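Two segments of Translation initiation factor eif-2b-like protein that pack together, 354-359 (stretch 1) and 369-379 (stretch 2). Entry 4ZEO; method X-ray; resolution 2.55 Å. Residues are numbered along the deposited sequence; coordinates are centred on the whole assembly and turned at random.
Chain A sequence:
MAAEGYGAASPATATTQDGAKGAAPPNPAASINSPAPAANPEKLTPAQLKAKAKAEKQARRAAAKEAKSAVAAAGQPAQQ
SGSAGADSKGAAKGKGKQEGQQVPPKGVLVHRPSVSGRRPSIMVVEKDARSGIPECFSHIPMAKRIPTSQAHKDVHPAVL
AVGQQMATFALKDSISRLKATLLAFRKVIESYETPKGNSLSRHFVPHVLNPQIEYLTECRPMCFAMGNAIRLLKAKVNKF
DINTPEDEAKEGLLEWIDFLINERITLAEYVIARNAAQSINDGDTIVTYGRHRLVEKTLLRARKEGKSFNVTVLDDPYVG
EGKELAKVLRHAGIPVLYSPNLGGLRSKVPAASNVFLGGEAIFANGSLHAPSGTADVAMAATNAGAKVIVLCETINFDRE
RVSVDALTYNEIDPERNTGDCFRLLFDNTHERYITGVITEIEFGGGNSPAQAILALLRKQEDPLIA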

# COMPACT_ATOMS: atom_id res chain seq x y z
N ASN A 354 -6.26 15.19 -15.51
CA ASN A 354 -5.59 13.92 -15.26
C ASN A 354 -6.03 13.32 -13.93
O ASN A 354 -5.98 13.98 -12.90
CB ASN A 354 -4.07 14.11 -15.26
CG ASN A 354 -3.50 14.24 -16.66
OD1 ASN A 354 -3.40 13.27 -17.40
ND2 ASN A 354 -3.09 15.45 -17.01
N VAL A 355 -6.38 12.04 -13.95
CA VAL A 355 -6.87 11.39 -12.75
C VAL A 355 -5.75 10.54 -12.14
O VAL A 355 -5.18 9.69 -12.82
CB VAL A 355 -8.09 10.51 -13.07
CG1 VAL A 355 -8.52 9.74 -11.85
CG2 VAL A 355 -9.25 11.33 -13.64
N PHE A 356 -5.43 10.79 -10.88
CA PHE A 356 -4.44 10.01 -10.15
C PHE A 356 -5.17 9.26 -9.06
O PHE A 356 -5.85 9.87 -8.25
CB PHE A 356 -3.34 10.88 -9.52
CG PHE A 356 -2.33 11.41 -10.50
CD1 PHE A 356 -1.07 10.85 -10.58
CD2 PHE A 356 -2.63 12.49 -11.31
CE1 PHE A 356 -0.13 11.36 -11.49
CE2 PHE A 356 -1.69 12.99 -12.22
CZ PHE A 356 -0.45 12.44 -12.30
N LEU A 357 -5.02 7.95 -9.05
CA LEU A 357 -5.66 7.09 -8.07
C LEU A 357 -4.67 6.16 -7.37
O LEU A 357 -3.65 5.77 -7.95
CB LEU A 357 -6.75 6.28 -8.77
CG LEU A 357 -8.20 6.76 -8.97
CD1 LEU A 357 -8.60 8.17 -8.47
CD2 LEU A 357 -8.76 6.43 -10.37
N GLY A 358 -4.99 5.81 -6.13
CA GLY A 358 -4.23 4.85 -5.36
C GLY A 358 -5.21 3.79 -4.86
O GLY A 358 -6.41 4.02 -4.82
N GLY A 359 -4.68 2.64 -4.45
CA GLY A 359 -5.51 1.52 -4.03
C GLY A 359 -4.91 0.66 -2.93
O GLY A 359 -3.98 1.04 -2.24
N HIS A 369 -7.87 -2.98 -6.79
CA HIS A 369 -8.66 -3.10 -5.58
C HIS A 369 -8.51 -1.80 -4.79
O HIS A 369 -7.42 -1.44 -4.39
CB HIS A 369 -8.18 -4.30 -4.78
CG HIS A 369 -9.16 -4.78 -3.76
ND1 HIS A 369 -8.84 -4.91 -2.43
CD2 HIS A 369 -10.45 -5.17 -3.88
CE1 HIS A 369 -9.89 -5.36 -1.77
NE2 HIS A 369 -10.88 -5.52 -2.63
N ALA A 370 -9.60 -1.07 -4.61
CA ALA A 370 -9.50 0.28 -4.05
C ALA A 370 -10.83 0.64 -3.36
O ALA A 370 -11.83 -0.03 -3.60
CB ALA A 370 -9.15 1.29 -5.15
N PRO A 371 -10.83 1.68 -2.49
CA PRO A 371 -12.08 2.03 -1.81
C PRO A 371 -13.22 2.28 -2.77
O PRO A 371 -13.04 2.87 -3.85
CB PRO A 371 -11.73 3.32 -1.06
CG PRO A 371 -10.30 3.21 -0.80
CD PRO A 371 -9.72 2.54 -2.05
N SER A 372 -14.39 1.85 -2.35
CA SER A 372 -15.57 1.85 -3.17
C SER A 372 -15.86 3.27 -3.72
O SER A 372 -15.80 4.26 -2.99
CB SER A 372 -16.73 1.31 -2.35
OG SER A 372 -17.96 1.68 -2.88
N GLY A 373 -16.15 3.35 -5.02
CA GLY A 373 -16.31 4.63 -5.70
C GLY A 373 -15.12 5.02 -6.58
O GLY A 373 -15.26 5.88 -7.45
N THR A 374 -13.98 4.34 -6.41
CA THR A 374 -12.81 4.56 -7.27
C THR A 374 -13.09 4.17 -8.72
O THR A 374 -12.69 4.86 -9.66
CB THR A 374 -11.58 3.76 -6.77
OG1 THR A 374 -11.20 4.24 -5.47
CG2 THR A 374 -10.38 3.87 -7.73
N ALA A 375 -13.80 3.04 -8.88
CA ALA A 375 -14.16 2.52 -10.19
C ALA A 375 -15.05 3.48 -10.97
O ALA A 375 -14.87 3.63 -12.18
CB ALA A 375 -14.85 1.17 -10.05
N ASP A 376 -15.98 4.13 -10.29
CA ASP A 376 -16.87 5.07 -10.97
C ASP A 376 -16.07 6.24 -11.52
O ASP A 376 -16.31 6.69 -12.64
CB ASP A 376 -17.98 5.55 -10.03
CG ASP A 376 -18.79 4.40 -9.49
OD1 ASP A 376 -19.70 3.92 -10.19
OD2 ASP A 376 -18.51 3.95 -8.37
N VAL A 377 -15.10 6.71 -10.73
CA VAL A 377 -14.22 7.79 -11.15
C VAL A 377 -13.38 7.40 -12.38
O VAL A 377 -13.35 8.14 -13.37
CB VAL A 377 -13.26 8.21 -10.01
CG1 VAL A 377 -12.34 9.34 -10.44
CG2 VAL A 377 -14.07 8.63 -8.80
N ALA A 378 -12.74 6.23 -12.33
CA ALA A 378 -11.94 5.72 -13.44
C ALA A 378 -12.79 5.45 -14.70
O ALA A 378 -12.35 5.71 -15.82
CB ALA A 378 -11.20 4.44 -13.03
N MET A 379 -13.98 4.90 -14.52
CA MET A 379 -14.87 4.68 -15.66
C MET A 379 -15.30 5.99 -16.33
O MET A 379 -15.32 6.09 -17.56
CB MET A 379 -16.10 3.89 -15.23
CG MET A 379 -15.82 2.40 -14.95
SD MET A 379 -17.30 1.41 -14.61
CE MET A 379 -17.74 2.03 -13.00
O HOH W 1 -8.85 5.38 -4.59

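Most of stretch 1 is a β-strand; stretch 2 leaves a strand at Pro371, passes through a tight turn, and enters a helix at Thr374. Helix and strand run nearly antiparallel, at 155° between their N-to-C directions, and their axes approach to 9.9 Å, a spacing that leaves room for a single layer of side chains. No direct hydrogen bond joins the two stretches, so the contact rests on apolar packing and one bridging water.

The walk begins at His369, whose side chain points away from stretch 1 and leaves the meeting to its backbone: His369 O lies 3.5 Å from Gly359 CA. Next to it, Ala370 turns its methyl group toward the other stretch, with Ala370 CB 3.8 Å from Gly359 CA and 3.9 Å from Gly358 O. Glycine suits position 359 because a β-carbon there would point into stretch 2, about 2.8 Å from His369 O, a clash, and tightly against Ala370 CB. Small residues on both sides thus let the backbones come close, with the CA atoms of Gly359 and Ala370 4.2 Å apart.

Pro371 opens a type II β-turn that ends at Thr374, closed by a bond from Thr374 N to Pro371 O (3.1 Å). Ser372 and Gly373 occupy its middle. Gly373, with phi near 104°, adopts a conformation in which a β-carbon would jam against the preceding carbonyl oxygen; it is also the helix N-cap residue.

Thr374 uses both polar and apolar character. Its OG1 donates to Pro371 O (2.8 Å), reinforcing the turn, and accepts a hydrogen bond from a water, 2.8 Å from Thr374 OG1, that also donates to Gly358 O at 2.8 Å. The water therefore links the helix start to the backbone of stretch 1 at Gly358. The threonine methyl meets Leu357, with Thr374 CG2 3.8 Å from Leu357 CG.

Ala375 points away and Asp376 lies out of reach, as the helix carries them off the contact. Val377 returns toward the strand. Val377 CG1 lies 4.1 Å from Val355 CG1 and 4.4 Å from Leu357 CD1, so one methyl touches two strand side chains. Val355 and Leu357 both face the helix because alternate residues of a strand share a side, while Phe356 between them makes no contact here.

Ala378 points sideways, yet Ala378 CB reaches within 4.1 Å of Leu357 CD2, its small methyl fitting beside the leucine. Leu357 thus touches Thr374, Val377 and Ala378, which lie on the same side of the helix, Thr374 about one turn before the other two. Met379, beyond them, is out of reach.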